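Local coordinates for Glyco_hydro_cc domain-containing protein (Pseudomonas viridiflava, PDB 6UAV), which probably hydrolyses internal beta-1,3-linkages of glucans as a family GH128 (subgroup II) endo-beta-1,3-glucanase, at residues Pro85-Pro95 and Met126-Trp135; Trp181-His189 and Gln203-Leu214. All coordinates share one frame; numbering follows the deposited sequence.

Interaction 1 (Pro85-Pro95 and Met126-Trp135); sequences PNLVDQANMTP and MTGYGDPVAW
Three hydrogen bonds join N86 and M93 to the segment 126-135. The backbone N of M126 gives a nearly straight bond to N86 O (3.0 Å, 168°). The amide of N86 works in the opposite direction: its ND2 donates to Y129 O at 3.0 Å, with that oxygen lying in the amide plane. The CG of N86 sits between its backbone N and carbonyl carbon (chi1 61°), which turns the amide toward the 126-129 turn. The same ND2 also bonds N122 O, so two carbonyls hold the amide in place. The third bond runs from W135 NE1 to M93 O, at 2.9 Å and in the carbonyl plane; it satisfies the indole N-H of a buried ring.

The apolar contacts centre on W135. P85 CG lies over one face, 3.7 Å from the centroid of the six-membered ring. P95 CG lies over the opposite face, 3.8 Å from the centroid of the five-membered ring. Both are CH-pi contacts, and the indole is held between two prolines. P95 CG also covers a face of the Y129 ring. The M126 side chain reaches across to 85-95, extended until it bends at chi3 (-79°). This brings M126 CE to 3.2 Å from P85 O and near M93 O.

M126-Y129 form a type II beta turn, and D131 OD1 caps the helix that follows by accepting from V133 N. T94 OG1 likewise caps helix 95-112, bonding A97 N. The arrangement is that of two neighbouring beta-alpha loops of a TIM barrel, packed together where each leads into its helix.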
loop_
_atom_site.group_PDB
_atom_site.type_symbol
_atom_site.label_atom_id
_atom_site.label_comp_id
_atom_site.label_asym_id
_atom_site.label_seq_id
_atom_site.Cartn_x
_atom_site.Cartn_y
_atom_site.Cartn_z
ATOM N N PRO A 85 -1.144 9.436 -7.406
ATOM C CA PRO A 85 -1.397 10.786 -7.877
ATOM C C PRO A 85 -1.395 10.938 -9.382
ATOM O O PRO A 85 -2.075 11.824 -9.910
ATOM C CB PRO A 85 -0.248 11.602 -7.271
ATOM C CG PRO A 85 0.862 10.571 -7.036
ATOM C CD PRO A 85 0.136 9.293 -6.661
ATOM N N ASN A 86 -0.616 10.102 -10.073
ATOM C CA ASN A 86 -0.499 10.187 -11.545
ATOM C C ASN A 86 -1.608 9.382 -12.227
ATOM O O ASN A 86 -1.468 9.154 -13.412
ATOM C CB ASN A 86 0.899 9.809 -11.990
ATOM C CG ASN A 86 1.331 8.399 -11.638
ATOM O OD1 ASN A 86 0.955 7.903 -10.568
ATOM N ND2 ASN A 86 2.172 7.823 -12.504
ATOM N N LEU A 87 -2.613 8.904 -11.508
ATOM C CA LEU A 87 -3.754 8.228 -12.171
ATOM C C LEU A 87 -4.937 9.194 -12.028
ATOM O O LEU A 87 -5.285 9.572 -10.889
ATOM C CB LEU A 87 -4.071 6.893 -11.501
ATOM C CG LEU A 87 -3.236 5.687 -11.961
ATOM C CD1 LEU A 87 -3.533 5.331 -13.415
ATOM C CD2 LEU A 87 -1.752 5.871 -11.685
ATOM N N VAL A 88 -5.579 9.514 -13.133
ATOM C CA VAL A 88 -6.696 10.496 -13.082
ATOM C C VAL A 88 -7.887 9.917 -12.314
ATOM O O VAL A 88 -8.643 10.726 -11.686
ATOM C CB VAL A 88 -7.077 10.867 -14.505
ATOM C CG1 VAL A 88 -8.296 11.749 -14.466
ATOM C CG2 VAL A 88 -5.907 11.519 -15.241
ATOM N N ASP A 89 -8.063 8.591 -12.314
ATOM C CA ASP A 89 -9.215 7.979 -11.616
ATOM C C ASP A 89 -8.877 7.724 -10.147
ATOM O O ASP A 89 -9.739 7.174 -9.422
ATOM C CB ASP A 89 -9.649 6.677 -12.304
ATOM C CG ASP A 89 -8.651 5.574 -12.080
ATOM O OD1 ASP A 89 -7.490 5.727 -12.505
ATOM O OD2 ASP A 89 -9.023 4.608 -11.415
ATOM N N GLN A 90 -7.675 8.043 -9.692
ATOM C CA GLN A 90 -7.288 7.853 -8.280
ATOM C C GLN A 90 -7.026 9.250 -7.665
ATOM O O GLN A 90 -7.836 10.165 -7.909
ATOM C CB GLN A 90 -6.092 6.937 -8.224
ATOM C CG GLN A 90 -6.376 5.539 -8.774
ATOM C CD GLN A 90 -7.370 4.806 -7.926
ATOM O OE1 GLN A 90 -7.476 5.017 -6.736
ATOM N NE2 GLN A 90 -8.096 3.884 -8.540
ATOM N N ALA A 91 -5.951 9.450 -6.904
ATOM C CA ALA A 91 -5.706 10.723 -6.220
ATOM C C ALA A 91 -5.691 11.875 -7.231
ATOM O O ALA A 91 -6.128 13.010 -6.853
ATOM C CB ALA A 91 -4.457 10.643 -5.371
ATOM N N ASN A 92 -5.170 11.661 -8.453
ATOM C CA ASN A 92 -5.270 12.670 -9.517
ATOM C C ASN A 92 -4.681 13.983 -8.998
ATOM O O ASN A 92 -5.358 15.034 -9.052
ATOM C CB ASN A 92 -6.711 12.798 -9.969
ATOM C CG ASN A 92 -6.842 13.586 -11.241
ATOM O OD1 ASN A 92 -5.888 13.710 -11.998
ATOM N ND2 ASN A 92 -8.011 14.176 -11.433
ATOM N N MET A 93 -3.424 13.964 -8.558
ATOM C CA MET A 93 -2.769 15.200 -8.022
ATOM C C MET A 93 -1.582 15.510 -8.925
ATOM O O MET A 93 -0.696 14.663 -9.089
ATOM C CB MET A 93 -2.324 14.994 -6.581
ATOM C CG MET A 93 -3.548 14.953 -5.642
ATOM S SD MET A 93 -3.042 14.678 -3.970
ATOM C CE MET A 93 -2.430 16.305 -3.532
ATOM N N THR A 94 -1.523 16.713 -9.449
ATOM C CA THR A 94 -0.317 17.148 -10.177
ATOM C C THR A 94 0.860 17.215 -9.225
ATOM O O THR A 94 0.706 17.251 -7.996
ATOM C CB THR A 94 -0.539 18.507 -10.829
ATOM O OG1 THR A 94 -0.728 19.435 -9.756
ATOM C CG2 THR A 94 -1.722 18.520 -11.788
ATOM N N PRO A 95 2.099 17.220 -9.755
ATOM C CA PRO A 95 3.265 17.428 -8.876
ATOM C C PRO A 95 3.131 18.676 -7.984
ATOM O O PRO A 95 3.468 18.599 -6.777
ATOM C CB PRO A 95 4.420 17.496 -9.897
ATOM C CG PRO A 95 3.949 16.528 -11.002
ATOM C CD PRO A 95 2.467 16.856 -11.122
ATOM N N MET A 126 -2.188 10.399 -15.994
ATOM C CA MET A 126 -2.138 11.873 -15.982
ATOM C C MET A 126 -1.242 12.352 -17.134
ATOM O O MET A 126 -0.135 11.842 -17.331
ATOM C CB MET A 126 -1.568 12.396 -14.650
ATOM C CG MET A 126 -1.427 13.925 -14.573
ATOM S SD MET A 126 -0.865 14.330 -12.921
ATOM C CE MET A 126 -2.394 14.212 -12.024
ATOM N N THR A 127 -1.734 13.287 -17.940
ATOM C CA THR A 127 -0.970 13.845 -19.069
ATOM C C THR A 127 0.470 14.163 -18.677
ATOM O O THR A 127 0.682 14.958 -17.739
ATOM C CB THR A 127 -1.605 15.135 -19.607
ATOM O OG1 THR A 127 -2.964 14.820 -19.872
ATOM C CG2 THR A 127 -0.896 15.591 -20.855
ATOM N N GLY A 128 1.429 13.626 -19.442
ATOM C CA GLY A 128 2.871 13.853 -19.208
ATOM C C GLY A 128 3.441 13.041 -18.064
ATOM O O GLY A 128 4.722 12.971 -17.978
ATOM N N TYR A 129 2.600 12.390 -17.228
ATOM C CA TYR A 129 3.134 11.797 -15.975
ATOM C C TYR A 129 2.737 10.313 -15.868
ATOM O O TYR A 129 2.683 9.771 -14.739
ATOM C CB TYR A 129 2.755 12.647 -14.757
ATOM C CG TYR A 129 3.384 14.013 -14.694
ATOM C CD1 TYR A 129 4.760 14.174 -14.598
ATOM C CD2 TYR A 129 2.581 15.161 -14.738
ATOM C CE1 TYR A 129 5.328 15.445 -14.568
ATOM C CE2 TYR A 129 3.136 16.434 -14.737
ATOM C CZ TYR A 129 4.516 16.566 -14.614
ATOM O OH TYR A 129 5.105 17.807 -14.553
ATOM N N GLY A 130 2.674 9.619 -17.004
ATOM C CA GLY A 130 2.535 8.140 -16.979
ATOM C C GLY A 130 3.691 7.519 -16.198
ATOM O O GLY A 130 3.497 6.533 -15.431
ATOM N N ASP A 131 4.887 8.031 -16.412
ATOM C CA ASP A 131 6.113 7.468 -15.821
ATOM C C ASP A 131 6.199 7.993 -14.405
ATOM O O ASP A 131 6.297 9.219 -14.229
ATOM C CB ASP A 131 7.355 7.901 -16.588
ATOM C CG ASP A 131 8.656 7.320 -16.063
ATOM O OD1 ASP A 131 8.690 6.739 -14.989
ATOM O OD2 ASP A 131 9.651 7.426 -16.835
ATOM N N PRO A 132 6.193 7.136 -13.373
ATOM C CA PRO A 132 6.248 7.634 -11.998
ATOM C C PRO A 132 7.528 8.404 -11.699
ATOM O O PRO A 132 7.546 9.238 -10.769
ATOM C CB PRO A 132 6.173 6.372 -11.150
ATOM C CG PRO A 132 6.556 5.252 -12.081
ATOM C CD PRO A 132 6.032 5.668 -13.436
ATOM N N VAL A 133 8.566 8.164 -12.478
ATOM C CA VAL A 133 9.846 8.888 -12.346
ATOM C C VAL A 133 9.615 10.325 -12.758
ATOM O O VAL A 133 10.132 11.244 -12.119
ATOM C CB VAL A 133 11.012 8.209 -13.107
ATOM C CG1 VAL A 133 12.243 9.102 -13.150
ATOM C CG2 VAL A 133 11.394 6.919 -12.423
ATOM N N ALA A 134 8.884 10.553 -13.837
ATOM C CA ALA A 134 8.631 11.938 -14.276
ATOM C C ALA A 134 7.798 12.615 -13.201
ATOM O O ALA A 134 8.084 13.781 -12.869
ATOM C CB ALA A 134 7.900 11.968 -15.590
ATOM N N TRP A 135 6.790 11.953 -12.674
ATOM C CA TRP A 135 5.928 12.583 -11.642
ATOM C C TRP A 135 6.771 12.893 -10.402
ATOM O O TRP A 135 6.712 14.040 -9.900
ATOM C CB TRP A 135 4.658 11.731 -11.406
ATOM C CG TRP A 135 3.639 12.414 -10.530
ATOM C CD1 TRP A 135 2.549 13.094 -10.957
ATOM C CD2 TRP A 135 3.739 12.637 -9.124
ATOM N NE1 TRP A 135 1.897 13.657 -9.885
ATOM C CE2 TRP A 135 2.618 13.402 -8.730
ATOM C CE3 TRP A 135 4.643 12.212 -8.127
ATOM C CZ2 TRP A 135 2.409 13.826 -7.426
ATOM C CZ3 TRP A 135 4.419 12.590 -6.820
ATOM C CH2 TRP A 135 3.315 13.386 -6.480
#

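Interaction 2 (Trp181-His189 and Gln203-Leu214); sequences WVTEFANWH and QKQQMAEMVTML
This contact belongs to a beta-alpha unit of the TIM barrel, where strand 180-185 and the loop after it pack on helix 200-216. In the apolar part, F185 points at the helix. Its CG lies between the backbone N and the carbonyl carbon (chi1 72°), which places the ring among M210, V211 and L214. L214 CD1 sits over one face of the F185 ring, 3.9 Å from the centroid, as a CH-pi contact. V211 CG2 meets the ring edge. M210 SD lies at the edge too, a Met-aromatic contact. Farther back on the strand, V182 CG2 touches L214 CD2 at 3.8 Å.

The polar part is built on N187. The side-chain amide of Q203 pairs with the backbone N-H and C=O of N187: Q203 OE1 accepts from N187 N at 3.1 Å, and Q203 NE2 donates to N187 O at 2.8 Å. The same NE2 also bonds H235 O. The side chain of N187 is used at both ends. N187 ND2 donates to Q206 OE1 at 2.9 Å, the two amide planes standing 76° apart. OD1 accepts from H189 N and closes an Asx turn. Q206 NE2 in turn bonds Q205 OE1.

The chemistry thus divides along the chain. Contacts of carbon and sulfur hold the strand end to the helix, while paired amide bonds fix the path of the chain at N187, a buried residue, without any salt bridge across the contact.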
loop_
_atom_site.group_PDB
_atom_site.type_symbol
_atom_site.label_atom_id
_atom_site.label_comp_id
_atom_site.label_asym_id
_atom_site.label_seq_id
_atom_site.Cartn_x
_atom_site.Cartn_y
_atom_site.Cartn_z
ATOM N N TRP A 181 7.287 0.645 0.565
ATOM C CA TRP A 181 6.178 -0.278 0.857
ATOM C C TRP A 181 5.477 -0.547 -0.476
ATOM O O TRP A 181 5.105 0.430 -1.203
ATOM C CB TRP A 181 5.193 0.349 1.849
ATOM C CG TRP A 181 5.667 0.586 3.255
ATOM C CD1 TRP A 181 6.895 0.929 3.752
ATOM C CD2 TRP A 181 4.778 0.560 4.387
ATOM N NE1 TRP A 181 6.833 1.118 5.113
ATOM C CE2 TRP A 181 5.536 0.907 5.523
ATOM C CE3 TRP A 181 3.427 0.228 4.531
ATOM C CZ2 TRP A 181 4.972 0.956 6.804
ATOM C CZ3 TRP A 181 2.879 0.293 5.785
ATOM C CH2 TRP A 181 3.638 0.674 6.901
ATOM N N VAL A 182 5.235 -1.818 -0.805
ATOM C CA VAL A 182 4.516 -2.128 -2.059
ATOM C C VAL A 182 3.077 -2.400 -1.625
ATOM O O VAL A 182 2.789 -3.535 -1.208
ATOM C CB VAL A 182 5.178 -3.318 -2.773
ATOM C CG1 VAL A 182 4.330 -3.760 -3.942
ATOM C CG2 VAL A 182 6.616 -3.014 -3.229
ATOM N N THR A 183 2.197 -1.396 -1.717
ATOM C CA THR A 183 0.944 -1.420 -0.917
ATOM C C THR A 183 -0.237 -1.965 -1.718
ATOM O O THR A 183 -1.332 -2.066 -1.182
ATOM C CB THR A 183 0.683 -0.029 -0.329
ATOM O OG1 THR A 183 0.686 0.904 -1.410
ATOM C CG2 THR A 183 1.736 0.322 0.692
ATOM N N GLU A 184 -0.017 -2.276 -2.982
ATOM C CA GLU A 184 -0.951 -3.069 -3.805
ATOM C C GLU A 184 -0.098 -3.867 -4.785
ATOM O O GLU A 184 0.753 -3.287 -5.527
ATOM C CB GLU A 184 -1.940 -2.277 -4.665
ATOM C CG GLU A 184 -2.824 -1.333 -3.880
ATOM C CD GLU A 184 -3.783 -0.525 -4.702
ATOM O OE1 GLU A 184 -4.041 -0.858 -5.902
ATOM O OE2 GLU A 184 -4.286 0.520 -4.164
ATOM N N PHE A 185 -0.315 -5.178 -4.820
ATOM C CA PHE A 185 0.264 -6.028 -5.883
ATOM C C PHE A 185 -0.540 -7.299 -6.051
ATOM O O PHE A 185 -1.282 -7.719 -5.179
ATOM C CB PHE A 185 1.732 -6.365 -5.653
ATOM C CG PHE A 185 2.041 -7.327 -4.554
ATOM C CD1 PHE A 185 1.775 -7.018 -3.242
ATOM C CD2 PHE A 185 2.532 -8.594 -4.854
ATOM C CE1 PHE A 185 2.047 -7.911 -2.216
ATOM C CE2 PHE A 185 2.843 -9.472 -3.838
ATOM C CZ PHE A 185 2.574 -9.140 -2.529
ATOM N N ALA A 186 -0.440 -7.797 -7.271
ATOM C CA ALA A 186 -1.009 -9.066 -7.764
ATOM C C ALA A 186 -0.520 -9.141 -9.195
ATOM O O ALA A 186 -0.039 -8.092 -9.708
ATOM C CB ALA A 186 -2.513 -8.989 -7.655
ATOM N N ASN A 187 -0.680 -10.260 -9.890
ATOM C CA ASN A 187 -0.426 -10.216 -11.339
ATOM C C ASN A 187 -1.719 -10.343 -12.134
ATOM O O ASN A 187 -2.333 -11.408 -12.115
ATOM C CB ASN A 187 0.568 -11.291 -11.763
ATOM C CG ASN A 187 1.174 -11.001 -13.123
ATOM O OD1 ASN A 187 0.503 -10.442 -14.014
ATOM N ND2 ASN A 187 2.454 -11.343 -13.258
ATOM N N TRP A 188 -2.083 -9.273 -12.833
ATOM C CA TRP A 188 -3.309 -9.162 -13.649
ATOM C C TRP A 188 -2.964 -9.092 -15.123
ATOM O O TRP A 188 -3.799 -8.637 -15.921
ATOM C CB TRP A 188 -4.099 -7.937 -13.180
ATOM C CG TRP A 188 -4.747 -8.103 -11.837
ATOM C CD1 TRP A 188 -4.499 -9.033 -10.861
ATOM C CD2 TRP A 188 -5.734 -7.210 -11.292
ATOM N NE1 TRP A 188 -5.307 -8.806 -9.765
ATOM C CE2 TRP A 188 -6.097 -7.708 -10.024
ATOM C CE3 TRP A 188 -6.381 -6.078 -11.806
ATOM C CZ2 TRP A 188 -7.023 -7.038 -9.214
ATOM C CZ3 TRP A 188 -7.358 -5.471 -11.038
ATOM C CH2 TRP A 188 -7.662 -5.941 -9.763
ATOM N N HIS A 189 -1.815 -9.626 -15.545
ATOM C CA HIS A 189 -1.511 -9.680 -16.997
ATOM C C HIS A 189 -2.670 -10.345 -17.748
ATOM O O HIS A 189 -3.112 -11.404 -17.346
ATOM C CB HIS A 189 -0.233 -10.462 -17.255
ATOM C CG HIS A 189 0.392 -10.196 -18.566
ATOM N ND1 HIS A 189 1.316 -9.170 -18.680
ATOM C CD2 HIS A 189 0.281 -10.806 -19.771
ATOM C CE1 HIS A 189 1.825 -9.204 -19.904
ATOM N NE2 HIS A 189 1.174 -10.190 -20.634
ATOM N N GLN A 203 -1.862 -17.507 -10.698
ATOM C CA GLN A 203 -1.808 -16.425 -9.673
ATOM C C GLN A 203 -0.986 -16.936 -8.490
ATOM O O GLN A 203 -0.218 -16.151 -7.909
ATOM C CB GLN A 203 -3.196 -15.969 -9.208
ATOM C CG GLN A 203 -3.197 -14.678 -8.425
ATOM C CD GLN A 203 -2.698 -13.512 -9.240
ATOM O OE1 GLN A 203 -1.575 -13.096 -9.061
ATOM N NE2 GLN A 203 -3.555 -12.955 -10.083
ATOM N N LYS A 204 -1.136 -18.227 -8.122
ATOM C CA LYS A 204 -0.343 -18.789 -6.974
ATOM C C LYS A 204 1.144 -18.730 -7.318
ATOM O O LYS A 204 2.006 -18.339 -6.465
ATOM C CB LYS A 204 -0.772 -20.225 -6.627
ATOM C CG LYS A 204 -2.097 -20.371 -5.886
ATOM C CD LYS A 204 -2.552 -21.813 -5.698
ATOM C CE LYS A 204 -1.673 -22.523 -4.693
ATOM N NZ LYS A 204 -2.093 -23.931 -4.569
ATOM N N GLN A 205 1.482 -19.120 -8.549
ATOM C CA GLN A 205 2.891 -19.105 -9.023
ATOM C C GLN A 205 3.429 -17.677 -8.886
ATOM O O GLN A 205 4.556 -17.471 -8.387
ATOM C CB GLN A 205 2.956 -19.696 -10.421
ATOM C CG GLN A 205 4.380 -19.966 -10.897
ATOM C CD GLN A 205 5.140 -18.739 -11.333
ATOM O OE1 GLN A 205 4.567 -17.745 -11.789
ATOM N NE2 GLN A 205 6.456 -18.789 -11.183
ATOM N N GLN A 206 2.672 -16.704 -9.356
ATOM C CA GLN A 206 3.164 -15.315 -9.389
ATOM C C GLN A 206 3.159 -14.736 -7.960
ATOM O O GLN A 206 4.135 -14.033 -7.609
ATOM C CB GLN A 206 2.329 -14.480 -10.344
ATOM C CG GLN A 206 2.836 -14.591 -11.767
ATOM C CD GLN A 206 4.249 -14.048 -11.880
ATOM O OE1 GLN A 206 4.446 -12.829 -11.740
ATOM N NE2 GLN A 206 5.227 -14.946 -12.103
ATOM N N MET A 207 2.188 -15.099 -7.121
ATOM C CA MET A 207 2.208 -14.693 -5.691
ATOM C C MET A 207 3.474 -15.226 -5.042
ATOM O O MET A 207 4.162 -14.460 -4.340
ATOM C CB MET A 207 0.972 -15.215 -4.936
ATOM C CG MET A 207 1.089 -15.011 -3.446
ATOM S SD MET A 207 -0.334 -15.690 -2.600
ATOM C CE MET A 207 -1.478 -14.334 -2.874
ATOM N N ALA A 208 3.816 -16.478 -5.254
ATOM C CA ALA A 208 5.028 -17.022 -4.593
ATOM C C ALA A 208 6.270 -16.240 -5.074
ATOM O O ALA A 208 7.137 -15.895 -4.265
ATOM C CB ALA A 208 5.126 -18.519 -4.847
ATOM N N GLU A 209 6.399 -16.046 -6.383
ATOM C CA GLU A 209 7.575 -15.341 -6.959
ATOM C C GLU A 209 7.658 -13.926 -6.361
ATOM O O GLU A 209 8.706 -13.552 -5.855
ATOM C CB GLU A 209 7.475 -15.253 -8.484
ATOM C CG GLU A 209 8.146 -16.432 -9.111
ATOM C CD GLU A 209 8.538 -16.332 -10.574
ATOM O OE1 GLU A 209 8.386 -15.234 -11.183
ATOM O OE2 GLU A 209 8.954 -17.388 -11.086
ATOM N N MET A 210 6.560 -13.187 -6.413
ATOM C CA MET A 210 6.554 -11.773 -5.968
ATOM C C MET A 210 6.790 -11.723 -4.461
ATOM O O MET A 210 7.579 -10.885 -4.045
ATOM C CB MET A 210 5.251 -11.101 -6.346
ATOM C CG MET A 210 5.035 -11.122 -7.818
ATOM S SD MET A 210 3.380 -10.437 -8.376
ATOM C CE MET A 210 4.004 -8.786 -8.460
ATOM N N VAL A 211 6.124 -12.562 -3.685
ATOM C CA VAL A 211 6.290 -12.517 -2.207
ATOM C C VAL A 211 7.735 -12.874 -1.866
ATOM O O VAL A 211 8.358 -12.193 -0.968
ATOM C CB VAL A 211 5.276 -13.448 -1.486
ATOM C CG1 VAL A 211 5.664 -13.673 -0.014
ATOM C CG2 VAL A 211 3.903 -12.859 -1.586
ATOM N N THR A 212 8.302 -13.890 -2.512
ATOM C CA THR A 212 9.701 -14.292 -2.193
ATOM C C THR A 212 10.614 -13.105 -2.475
ATOM O O THR A 212 11.570 -12.864 -1.697
ATOM C CB THR A 212 10.151 -15.515 -2.979
ATOM O OG1 THR A 212 9.288 -16.581 -2.592
ATOM C CG2 THR A 212 11.590 -15.889 -2.713
ATOM N N MET A 213 10.401 -12.470 -3.612
ATOM C CA MET A 213 11.263 -11.350 -4.026
ATOM C C MET A 213 11.112 -10.207 -3.001
ATOM O O MET A 213 12.168 -9.676 -2.552
ATOM C CB MET A 213 10.881 -10.935 -5.446
ATOM C CG MET A 213 11.673 -9.770 -5.990
ATOM S SD MET A 213 10.947 -8.186 -5.553
ATOM C CE MET A 213 9.413 -8.252 -6.465
ATOM N N LEU A 214 9.890 -9.897 -2.557
ATOM C CA LEU A 214 9.640 -8.747 -1.656
ATOM C C LEU A 214 10.187 -9.060 -0.261
ATOM O O LEU A 214 10.717 -8.148 0.346
ATOM C CB LEU A 214 8.168 -8.400 -1.623
ATOM C CG LEU A 214 7.595 -7.873 -2.933
ATOM C CD1 LEU A 214 6.071 -7.782 -2.822
ATOM C CD2 LEU A 214 8.176 -6.497 -3.351
#

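Both interactions belong to one TIM-barrel domain built on an eight-stranded parallel sheet, within the glycosyl hydrolase catalytic core. Both segments of interaction 1 precede those of interaction 2 in the sequence. Their centres are 23 Å apart, and their nearest atoms come within about 6 Å without touching. They share no helix or strand. Interaction 1 pairs the loop after strand 78-81 with the chain that follows strand 115-121, so it joins two consecutive units at the starts of helices 95-112 and 132-146. Interaction 2 stays inside a single unit, from strand 180-185 to helix 200-216. One therefore ties neighbouring units together, whereas the other packs a strand and its loop onto their own helix.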